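Long-range contacts in flagellar basal body protein (Helicobacter pylori, PDB 5NPY), which probably serves as a hook subunit of the bacterial flagellum, polymerising into the curved joint that links the motor to the filament: residues I195-N200 and P355-E360; G207-F212 and S305-L310; E376-N381 and E399-I404; T417-G422 and K431-T436. All coordinates share one frame; numbering follows the deposited sequence.

Contact 1 (I195-N200 and P355-E360)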
# COMPACT_ATOMS: atom_id res chain seq x y z
N ILE A 195 2.51 -1.24 1.38
CA ILE A 195 2.69 -0.85 -0.01
C ILE A 195 3.23 -2.03 -0.81
O ILE A 195 3.97 -2.88 -0.30
CB ILE A 195 3.61 0.38 -0.20
CG1 ILE A 195 5.03 0.08 0.31
CG2 ILE A 195 2.99 1.62 0.43
CD1 ILE A 195 6.06 1.14 -0.04
N SER A 196 2.80 -2.09 -2.06
CA SER A 196 3.41 -2.97 -3.05
C SER A 196 4.19 -2.06 -4.00
O SER A 196 3.61 -1.14 -4.57
CB SER A 196 2.37 -3.81 -3.79
OG SER A 196 1.15 -3.11 -4.06
N VAL A 197 5.49 -2.31 -4.11
CA VAL A 197 6.40 -1.55 -4.95
C VAL A 197 7.30 -2.54 -5.68
O VAL A 197 7.73 -3.55 -5.12
CB VAL A 197 7.25 -0.56 -4.11
CG1 VAL A 197 8.06 -1.27 -3.01
CG2 VAL A 197 8.17 0.22 -4.98
N ASN A 198 7.57 -2.25 -6.94
CA ASN A 198 8.57 -3.00 -7.67
C ASN A 198 9.83 -2.15 -7.68
O ASN A 198 9.75 -0.94 -7.88
CB ASN A 198 8.10 -3.33 -9.08
CG ASN A 198 9.11 -4.14 -9.82
OD1 ASN A 198 9.19 -5.35 -9.60
ND2 ASN A 198 9.85 -3.52 -10.73
N LEU A 199 10.97 -2.77 -7.42
CA LEU A 199 12.24 -2.06 -7.37
C LEU A 199 13.13 -2.60 -8.48
O LEU A 199 13.60 -3.74 -8.40
CB LEU A 199 12.91 -2.20 -6.00
CG LEU A 199 12.19 -1.64 -4.75
CD1 LEU A 199 12.95 -1.98 -3.49
CD2 LEU A 199 11.98 -0.15 -4.80
N ASN A 200 13.36 -1.79 -9.49
CA ASN A 200 14.17 -2.23 -10.62
C ASN A 200 15.58 -1.68 -10.47
O ASN A 200 15.75 -0.46 -10.28
CB ASN A 200 13.55 -1.75 -11.94
CG ASN A 200 14.21 -2.39 -13.18
OD1 ASN A 200 15.42 -2.32 -13.36
ND2 ASN A 200 13.40 -3.01 -14.03
N PRO A 355 22.03 2.54 -7.21
CA PRO A 355 20.63 2.41 -7.66
C PRO A 355 19.66 2.86 -6.56
O PRO A 355 19.87 2.62 -5.37
CB PRO A 355 20.49 0.92 -7.99
CG PRO A 355 21.92 0.45 -8.29
CD PRO A 355 22.79 1.28 -7.34
N TYR A 356 18.58 3.52 -6.98
CA TYR A 356 17.79 4.38 -6.11
C TYR A 356 16.32 4.24 -6.46
O TYR A 356 15.97 3.87 -7.58
CB TYR A 356 18.24 5.85 -6.25
CG TYR A 356 17.44 6.83 -5.40
CD1 TYR A 356 16.45 7.63 -5.96
CD2 TYR A 356 17.69 6.95 -4.04
CE1 TYR A 356 15.72 8.54 -5.17
CE2 TYR A 356 16.97 7.83 -3.25
CZ TYR A 356 16.00 8.62 -3.81
OH TYR A 356 15.33 9.50 -2.98
N TYR A 357 15.46 4.53 -5.48
CA TYR A 357 14.04 4.76 -5.75
C TYR A 357 13.44 5.48 -4.55
O TYR A 357 14.06 5.60 -3.49
CB TYR A 357 13.29 3.46 -6.06
CG TYR A 357 11.93 3.70 -6.72
CD1 TYR A 357 11.83 4.52 -7.84
CD2 TYR A 357 10.77 3.14 -6.21
CE1 TYR A 357 10.60 4.77 -8.45
CE2 TYR A 357 9.52 3.37 -6.81
CZ TYR A 357 9.46 4.19 -7.94
OH TYR A 357 8.27 4.46 -8.57
N SER A 358 12.22 5.99 -4.74
CA SER A 358 11.49 6.68 -3.68
C SER A 358 10.00 6.50 -3.90
O SER A 358 9.53 6.46 -5.04
CB SER A 358 11.84 8.17 -3.61
OG SER A 358 11.53 8.78 -4.84
N THR A 359 9.26 6.34 -2.81
CA THR A 359 7.81 6.18 -2.85
C THR A 359 7.21 7.14 -1.83
O THR A 359 7.92 7.70 -1.00
CB THR A 359 7.37 4.75 -2.55
OG1 THR A 359 7.66 4.43 -1.18
CG2 THR A 359 8.09 3.76 -3.51
N GLU A 360 5.90 7.31 -1.89
CA GLU A 360 5.22 8.29 -1.06
C GLU A 360 3.74 7.94 -1.01
O GLU A 360 3.15 7.66 -2.05
CB GLU A 360 5.45 9.71 -1.61
CG GLU A 360 4.84 10.85 -0.80
CD GLU A 360 4.94 12.20 -1.54
OE1 GLU A 360 6.01 12.85 -1.46
OE2 GLU A 360 3.95 12.60 -2.20
O HOH W 1 15.04 2.48 -9.57
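Tyr357 presents the edge of its ring to Val197: methyl CG2 lies near the ring plane, 3.9 Å from Tyr357 CE2. Leu199 CD2 approaches obliquely, 3.8 Å from the neighbouring ring atom Tyr357 CD2. These contacts belong to a face-to-face packing of two sheets, as in a beta sandwich, in which strand 192-198 of one sheet faces strand 346-364 of another. The local axes come within 9.4 Å at 153°, a separation too wide for direct strand pairing and normal for two sheets packed through side chains. Tyr357 CG stands anti to the backbone N (chi1 -164°), and the side chains of Tyr357 and Val197 run past each other in opposite senses. Next along the strand, the Thr359 and Val197 side chains cross at about a right angle, with Thr359 CG2 3.8 Å from Val197 CG2. Thr359 OG1 is hydrogen-bonded to Tyr377 OH, and Ile195 CD1 packs on the same oxygen at 3.8 Å. Beyond Ile195, Leu466 and Tyr446 continue the apolar layer. Toward the loop end the side chains give way to solvent-mediated contact: one water donates to Asn200 O at 3.1 Å and to Tyr356 O at 2.6 Å.

Contact 2 (G207-F212 and S305-L310)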
# COMPACT_ATOMS: atom_id res chain seq x y z
N GLY A 207 23.87 9.94 -6.65
CA GLY A 207 25.22 9.97 -6.15
C GLY A 207 25.28 9.14 -4.88
O GLY A 207 24.36 9.17 -4.06
N VAL A 208 26.36 8.38 -4.74
CA VAL A 208 26.45 7.47 -3.62
C VAL A 208 26.58 8.23 -2.29
O VAL A 208 26.31 7.66 -1.23
CB VAL A 208 27.61 6.49 -3.90
CG1 VAL A 208 28.96 7.10 -3.49
CG2 VAL A 208 27.32 5.15 -3.25
N GLN A 209 26.94 9.53 -2.33
CA GLN A 209 26.99 10.34 -1.11
C GLN A 209 25.65 10.37 -0.40
O GLN A 209 25.62 10.60 0.82
CB GLN A 209 27.44 11.78 -1.42
CG GLN A 209 26.43 12.59 -2.25
CD GLN A 209 26.74 12.58 -3.74
OE1 GLN A 209 27.35 11.64 -4.27
NE2 GLN A 209 26.35 13.64 -4.41
N ASP A 210 24.55 10.13 -1.13
CA ASP A 210 23.22 10.06 -0.54
C ASP A 210 23.09 8.95 0.49
O ASP A 210 22.25 9.04 1.40
CB ASP A 210 22.17 9.85 -1.63
CG ASP A 210 21.73 11.15 -2.28
OD1 ASP A 210 20.49 11.37 -2.34
OD2 ASP A 210 22.60 11.93 -2.74
N PHE A 211 23.88 7.88 0.35
CA PHE A 211 23.85 6.71 1.22
C PHE A 211 25.10 6.55 2.07
O PHE A 211 24.99 6.15 3.23
CB PHE A 211 23.66 5.44 0.38
CG PHE A 211 23.43 4.20 1.20
CD1 PHE A 211 22.41 4.14 2.13
CD2 PHE A 211 24.22 3.07 1.00
CE1 PHE A 211 22.19 2.98 2.87
CE2 PHE A 211 24.00 1.93 1.74
CZ PHE A 211 22.98 1.87 2.67
N PHE A 212 26.28 6.89 1.52
CA PHE A 212 27.56 6.69 2.20
C PHE A 212 27.90 7.79 3.21
O PHE A 212 28.75 7.57 4.07
CB PHE A 212 28.72 6.59 1.18
CG PHE A 212 28.81 5.26 0.45
CD1 PHE A 212 28.01 4.19 0.81
CD2 PHE A 212 29.68 5.09 -0.62
CE1 PHE A 212 28.08 2.97 0.12
CE2 PHE A 212 29.77 3.88 -1.30
CZ PHE A 212 28.96 2.82 -0.93
N SER A 305 28.37 17.43 1.29
CA SER A 305 27.99 16.22 0.57
C SER A 305 28.32 16.32 -0.91
O SER A 305 27.42 16.47 -1.75
CB SER A 305 26.50 15.93 0.76
OG SER A 305 26.13 14.75 0.08
N PRO A 306 29.59 16.20 -1.29
CA PRO A 306 29.96 16.25 -2.71
C PRO A 306 29.88 14.87 -3.35
O PRO A 306 29.70 13.86 -2.65
CB PRO A 306 31.41 16.75 -2.68
CG PRO A 306 31.96 16.11 -1.41
CD PRO A 306 30.78 16.05 -0.42
N PRO A 307 30.02 14.78 -4.67
CA PRO A 307 30.20 13.46 -5.30
C PRO A 307 31.42 12.77 -4.72
O PRO A 307 32.43 13.41 -4.42
CB PRO A 307 30.38 13.79 -6.78
CG PRO A 307 29.70 15.14 -6.97
CD PRO A 307 29.87 15.87 -5.65
N LEU A 308 31.32 11.46 -4.55
CA LEU A 308 32.37 10.69 -3.92
C LEU A 308 33.13 9.88 -4.97
O LEU A 308 32.57 9.51 -6.01
CB LEU A 308 31.80 9.76 -2.83
CG LEU A 308 31.02 10.48 -1.72
CD1 LEU A 308 30.60 9.49 -0.68
CD2 LEU A 308 31.83 11.62 -1.08
N LEU A 309 34.40 9.62 -4.69
CA LEU A 309 35.26 8.85 -5.58
C LEU A 309 35.91 7.72 -4.80
O LEU A 309 36.02 7.77 -3.57
CB LEU A 309 36.38 9.71 -6.20
CG LEU A 309 36.03 11.11 -6.67
CD1 LEU A 309 37.31 11.86 -6.98
CD2 LEU A 309 35.15 11.03 -7.90
N LEU A 310 36.34 6.72 -5.56
CA LEU A 310 37.29 5.71 -5.09
C LEU A 310 38.71 6.15 -5.43
O LEU A 310 38.94 6.86 -6.41
CB LEU A 310 36.99 4.35 -5.72
CG LEU A 310 35.61 3.76 -5.44
CD1 LEU A 310 35.47 2.43 -6.17
CD2 LEU A 310 35.36 3.57 -3.94
O HOH W 2 29.02 10.21 -6.08
O HOH W 3 25.80 16.29 -3.83
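A short helical turn that includes Gln209 and Phe212 rests on the start of strand 308-313, with Gln209 and Leu308 as the main partners. The turn is defined by its backbone: Val208 O accepts from both Phe211 N and Phe212 N, a three- and a four-residue spacing sharing one acceptor. Gln209 and Phe212, three positions apart, therefore turn to the same side, and Leu308 fills the groove between them. Its CD1 lies 3.7 Å from Gln209 CA and 3.9 Å from Phe212 CB, near the plane of the Phe212 ring at its edge. One face of that ring carries Val208 CG2, toward the rim, while the other methyl of the same valine, CG1, meets Leu308 CB at 3.9 Å, the two side chains crossing at about a right angle.

The polar half of the contact is Gln209. Its chain bends at chi2 (-96°), which brings CD to 3.4 Å from Pro306 O, while OE1 lies nearest Pro307 CA. Two waters take the amide ends. The first donates to Gln209 OE1 at 2.8 Å and accepts from Leu308 N at 3.0 Å; the second accepts from Gln209 NE2 at 2.8 Å and donates to Ser305 O at 2.6 Å. The pattern is consistent with the modelled orientation of the amide.

Around this contact, Leu296 of strand 293-298 touches both Leu308 and Phe212, Ile352 of strand 346-364 touches Val208, and Arg223 of helix 221-226 packs on Phe212.

Contact 3 (E376-N381 and E399-I404). With 144 (tris-hydroxymethyl-methyl-ammonium), chain B.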
# COMPACT_ATOMS: atom_id res chain seq x y z
N GLU A 376 12.85 6.22 0.78
CA GLU A 376 13.93 6.25 -0.19
C GLU A 376 14.71 4.94 -0.11
O GLU A 376 15.01 4.45 0.99
CB GLU A 376 14.83 7.42 0.07
CG GLU A 376 14.10 8.73 0.30
CD GLU A 376 15.11 9.86 0.38
OE1 GLU A 376 15.31 10.42 1.47
OE2 GLU A 376 15.76 10.13 -0.65
N TYR A 377 15.08 4.40 -1.27
CA TYR A 377 15.63 3.05 -1.41
C TYR A 377 17.02 3.14 -2.03
O TYR A 377 17.22 3.82 -3.05
CB TYR A 377 14.72 2.17 -2.29
CG TYR A 377 13.23 2.14 -1.89
CD1 TYR A 377 12.65 0.97 -1.37
CD2 TYR A 377 12.41 3.27 -2.04
CE1 TYR A 377 11.29 0.93 -1.00
CE2 TYR A 377 11.07 3.23 -1.70
CZ TYR A 377 10.51 2.06 -1.16
OH TYR A 377 9.17 2.01 -0.79
N TYR A 378 17.98 2.44 -1.42
CA TYR A 378 19.35 2.39 -1.92
C TYR A 378 19.73 0.93 -2.05
O TYR A 378 19.61 0.18 -1.07
CB TYR A 378 20.31 3.12 -0.98
CG TYR A 378 19.88 4.52 -0.58
CD1 TYR A 378 19.18 4.75 0.60
CD2 TYR A 378 20.18 5.60 -1.37
CE1 TYR A 378 18.77 6.04 0.96
CE2 TYR A 378 19.78 6.88 -1.03
CZ TYR A 378 19.08 7.09 0.14
OH TYR A 378 18.69 8.36 0.47
N MET A 379 20.19 0.51 -3.23
CA MET A 379 20.53 -0.89 -3.47
C MET A 379 21.92 -1.21 -2.96
O MET A 379 22.88 -0.50 -3.25
CB MET A 379 20.46 -1.26 -4.95
CG MET A 379 20.51 -2.76 -5.19
SD MET A 379 20.11 -3.10 -6.94
CE MET A 379 21.73 -3.36 -7.61
N THR A 380 22.04 -2.32 -2.24
CA THR A 380 23.27 -2.63 -1.54
C THR A 380 23.90 -3.94 -1.98
O THR A 380 25.10 -4.13 -1.78
CB THR A 380 23.03 -2.70 -0.02
OG1 THR A 380 22.02 -3.69 0.25
CG2 THR A 380 22.57 -1.35 0.51
N ASN A 381 23.11 -4.85 -2.54
CA ASN A 381 23.58 -6.17 -2.91
C ASN A 381 22.81 -6.65 -4.12
O ASN A 381 21.58 -6.51 -4.17
CB ASN A 381 23.41 -7.19 -1.77
CG ASN A 381 24.20 -8.44 -2.01
OD1 ASN A 381 25.42 -8.43 -1.93
ND2 ASN A 381 23.52 -9.52 -2.34
N GLU A 399 18.49 -1.08 1.15
CA GLU A 399 18.25 -0.46 2.45
C GLU A 399 17.32 0.73 2.29
O GLU A 399 17.59 1.65 1.50
CB GLU A 399 19.55 0.00 3.12
CG GLU A 399 20.51 -1.13 3.35
CD GLU A 399 21.54 -0.83 4.41
OE1 GLU A 399 21.26 -0.01 5.30
OE2 GLU A 399 22.62 -1.44 4.36
N VAL A 400 16.24 0.73 3.09
CA VAL A 400 15.14 1.68 2.96
C VAL A 400 15.10 2.64 4.16
O VAL A 400 15.04 2.20 5.31
CB VAL A 400 13.80 0.94 2.81
CG1 VAL A 400 12.67 1.93 2.60
CG2 VAL A 400 13.88 -0.21 1.70
N LYS A 401 15.04 3.93 3.87
CA LYS A 401 15.00 5.01 4.85
C LYS A 401 13.61 5.63 4.80
O LYS A 401 13.25 6.25 3.80
CB LYS A 401 16.09 6.04 4.50
CG LYS A 401 15.94 7.45 5.03
CD LYS A 401 16.97 8.39 4.36
CE LYS A 401 17.38 9.51 5.31
NZ LYS A 401 18.61 10.20 4.86
N SER A 402 12.81 5.44 5.86
CA SER A 402 11.41 5.88 5.86
C SER A 402 11.13 6.91 6.96
O SER A 402 11.64 6.81 8.08
CB SER A 402 10.45 4.70 6.02
OG SER A 402 10.68 3.68 5.06
N TYR A 403 10.26 7.88 6.64
CA TYR A 403 9.91 8.98 7.54
C TYR A 403 8.63 9.62 7.02
O TYR A 403 8.16 9.31 5.92
CB TYR A 403 11.05 10.01 7.63
CG TYR A 403 11.56 10.42 6.26
CD1 TYR A 403 11.01 11.52 5.60
CD2 TYR A 403 12.56 9.70 5.62
CE1 TYR A 403 11.45 11.89 4.33
CE2 TYR A 403 13.00 10.06 4.33
CZ TYR A 403 12.43 11.17 3.71
OH TYR A 403 12.84 11.57 2.46
N ILE A 404 8.09 10.54 7.82
CA ILE A 404 6.83 11.22 7.55
C ILE A 404 7.08 12.72 7.44
O ILE A 404 7.66 13.32 8.35
CB ILE A 404 5.79 10.94 8.65
CG1 ILE A 404 5.47 9.45 8.70
CG2 ILE A 404 4.53 11.76 8.41
CD1 ILE A 404 4.53 9.09 9.83
C1 144 B . 23.96 -6.74 4.52
N 144 B . 23.78 -5.63 3.58
C2 144 B . 25.06 -4.97 3.34
O2 144 B . 25.45 -4.08 4.35
C3 144 B . 22.84 -4.66 4.14
O3 144 B . 22.32 -3.84 3.11
C4 144 B . 23.25 -6.05 2.27
O4 144 B . 23.05 -7.42 2.03
O HOH W 4 20.46 8.74 3.43
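Thr380 and Glu399 are joined through a small molecule: Thr380 OG1 donates to O3 of the tris-hydroxymethyl-methyl-ammonium ion at 2.9 Å, and O3 passes a hydrogen bond on to Glu399 OE2 at 2.7 Å. The ion sits where an antiparallel pair of strands, running at 164°, ends in a classic beta bulge, with Thr380 and Asn381 both facing Thr397. Thr397 also bonds to Thr380 OG1, and Thr380 CG2 packs 3.5 Å from Glu399 CG, the two side chains crossing at about a right angle, both close to O3 of the ligand.

Away from the bulge the ladder is regular. Tyr378 and Glu399 exchange two backbone hydrogen bonds, as do Glu376 and Lys401. Between them lies the non-hydrogen-bonded pair Tyr377-Val400, whose side chains lie side by side on the opposite sheet face: Val400 CG1 forms a CH-pi contact, 4.2 Å from the Tyr377 ring centroid and 20° off its normal.

Glu376 shares its carboxylate between two tyrosines, OE2 bonding to Tyr356 OH and OE1 to Tyr403. Lys401 NZ is nearby but not in contact. Tyr403 OH donates at 2.9 Å to Glu376 OE1, approaching from 50° out of the carboxylate plane.

Contact 4 (T417-G422 and K431-T436)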
# COMPACT_ATOMS: atom_id res chain seq x y z
N THR A 417 13.55 6.04 9.90
CA THR A 417 13.64 4.66 10.34
C THR A 417 14.19 3.79 9.20
O THR A 417 13.60 3.74 8.11
CB THR A 417 12.27 4.12 10.77
OG1 THR A 417 11.68 5.01 11.74
CG2 THR A 417 12.43 2.72 11.39
N TRP A 418 15.29 3.10 9.46
CA TRP A 418 15.98 2.29 8.46
C TRP A 418 15.56 0.83 8.57
O TRP A 418 15.42 0.29 9.67
CB TRP A 418 17.50 2.40 8.58
CG TRP A 418 18.02 3.72 8.12
CD1 TRP A 418 18.11 4.85 8.86
CD2 TRP A 418 18.49 4.08 6.80
NE1 TRP A 418 18.61 5.88 8.12
CE2 TRP A 418 18.85 5.44 6.85
CE3 TRP A 418 18.65 3.38 5.61
CZ2 TRP A 418 19.36 6.12 5.74
CZ3 TRP A 418 19.15 4.06 4.50
CH2 TRP A 418 19.51 5.41 4.57
N GLU A 419 15.35 0.21 7.42
CA GLU A 419 14.94 -1.18 7.34
C GLU A 419 15.66 -1.80 6.14
O GLU A 419 15.86 -1.14 5.12
CB GLU A 419 13.42 -1.25 7.20
CG GLU A 419 12.82 -2.62 7.35
CD GLU A 419 13.10 -3.20 8.72
OE1 GLU A 419 12.88 -2.49 9.73
OE2 GLU A 419 13.58 -4.36 8.77
N ILE A 420 16.09 -3.05 6.28
CA ILE A 420 16.78 -3.74 5.19
C ILE A 420 15.81 -4.71 4.54
O ILE A 420 15.12 -5.47 5.23
CB ILE A 420 18.05 -4.46 5.67
CG1 ILE A 420 19.04 -3.45 6.29
CG2 ILE A 420 18.72 -5.17 4.51
CD1 ILE A 420 20.26 -4.09 6.89
N VAL A 421 15.77 -4.67 3.22
CA VAL A 421 14.78 -5.37 2.41
C VAL A 421 15.49 -6.32 1.46
O VAL A 421 16.53 -5.95 0.90
CB VAL A 421 13.94 -4.33 1.65
CG1 VAL A 421 13.40 -4.86 0.40
CG2 VAL A 421 12.88 -3.75 2.53
N GLY A 422 14.96 -7.55 1.30
CA GLY A 422 15.55 -8.55 0.43
C GLY A 422 14.54 -9.11 -0.56
O GLY A 422 13.33 -8.89 -0.44
N LYS A 431 11.24 -9.81 0.69
CA LYS A 431 11.46 -10.43 2.00
C LYS A 431 11.78 -9.33 3.00
O LYS A 431 12.87 -8.76 2.96
CB LYS A 431 12.61 -11.43 1.95
CG LYS A 431 12.37 -12.76 1.25
CD LYS A 431 13.57 -13.68 1.50
CE LYS A 431 13.23 -15.16 1.42
NZ LYS A 431 12.61 -15.68 2.66
N SER A 432 10.86 -9.02 3.90
CA SER A 432 11.09 -7.90 4.81
C SER A 432 10.13 -8.01 5.98
O SER A 432 9.14 -8.74 5.94
CB SER A 432 10.93 -6.55 4.11
OG SER A 432 9.57 -6.36 3.73
N ALA A 433 10.42 -7.24 7.02
CA ALA A 433 9.66 -7.24 8.25
C ALA A 433 9.03 -5.88 8.47
O ALA A 433 9.68 -4.85 8.24
CB ALA A 433 10.56 -7.59 9.46
N PRO A 434 7.80 -5.83 8.97
CA PRO A 434 7.14 -4.54 9.20
C PRO A 434 7.89 -3.71 10.24
O PRO A 434 8.65 -4.22 11.06
CB PRO A 434 5.75 -4.94 9.69
CG PRO A 434 5.97 -6.28 10.35
CD PRO A 434 7.03 -6.96 9.52
N MET A 435 7.69 -2.40 10.17
CA MET A 435 8.41 -1.49 11.04
C MET A 435 7.41 -0.60 11.77
O MET A 435 6.22 -0.55 11.42
CB MET A 435 9.46 -0.66 10.25
CG MET A 435 8.94 0.62 9.57
SD MET A 435 10.07 1.21 8.27
CE MET A 435 9.47 0.16 6.92
N THR A 436 7.90 0.09 12.80
CA THR A 436 7.06 0.97 13.61
C THR A 436 7.57 2.40 13.49
O THR A 436 8.70 2.70 13.88
CB THR A 436 7.01 0.55 15.08
OG1 THR A 436 6.34 -0.71 15.18
CG2 THR A 436 6.22 1.61 15.90
O HOH W 5 12.97 -6.27 7.25
O HOH W 6 11.52 -3.72 11.61
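The side chains of Glu419 and Met435 run past one another in opposing senses, bringing Glu419 OE1 to 3.9 Å from Met435 CB. Thr417 passes the same methionine in the same antiparallel fashion, with its CG2 4.2 Å from Met435 SD, a loose apolar touch. At the other end Val421 CG2 meets Ser432 CB at 3.8 Å. The Glu419 and Met435 side chains lie where the segments diverge: the CA atoms stand 4.8 Å apart at Gly422 and Lys431 but 7.5 Å apart at Glu419 and Met435.

Into the wider part goes the Glu419 carboxylate. CG lies anti to the backbone N (chi1 -170°), and a bend at chi2 (62°) swings CD toward the facing segment. Two waters bridge the segments here. The first joins Ile420 O to Ala433 N, donating to the former and to Glu419 OE2 and accepting from Ala433 N at 2.7 Å. The second ties the carboxylate to Pro434 O, donating to it and to Glu419 OE1, the latter at 2.6 Å.

At the narrow end the pairing is direct. Gly422 N donates to Lys431 O at 2.9 Å, and Lys431 N returns a bond to Gly422 O whose refined length is doubtfully short. With the end-to-end directions 168° apart, this is a beta hairpin whose returning arm soon peels away: Met435 pairs through its backbone with Tyr446, so the chain leaves the sheet of strand 411-423 for that of strand 442-447.

How the contacts relate
Contacts 3 and 4 are consecutive steps across one antiparallel sheet, with centres 9 Å apart; Val400 N to Glu419 O (2.8 Å) and Ser402 O to Thr417 N (2.7 Å) probably bond them. Contact 1 adjoins contact 3 on the other side, also 9 Å between centres, through Tyr357 O and Tyr377 N at 2.7 Å, and it packs this sheet on a second one, which contact 4 also reaches. Contact 2, nested along the chain within the loop closed by contact 1, lies 15 Å from contact 3 between centres. Its Phe211 packs on Tyr378 and Trp418. The ligand pocket draws Thr380, Asn381 and Glu399 from contact 3 and Ile420 from contact 4.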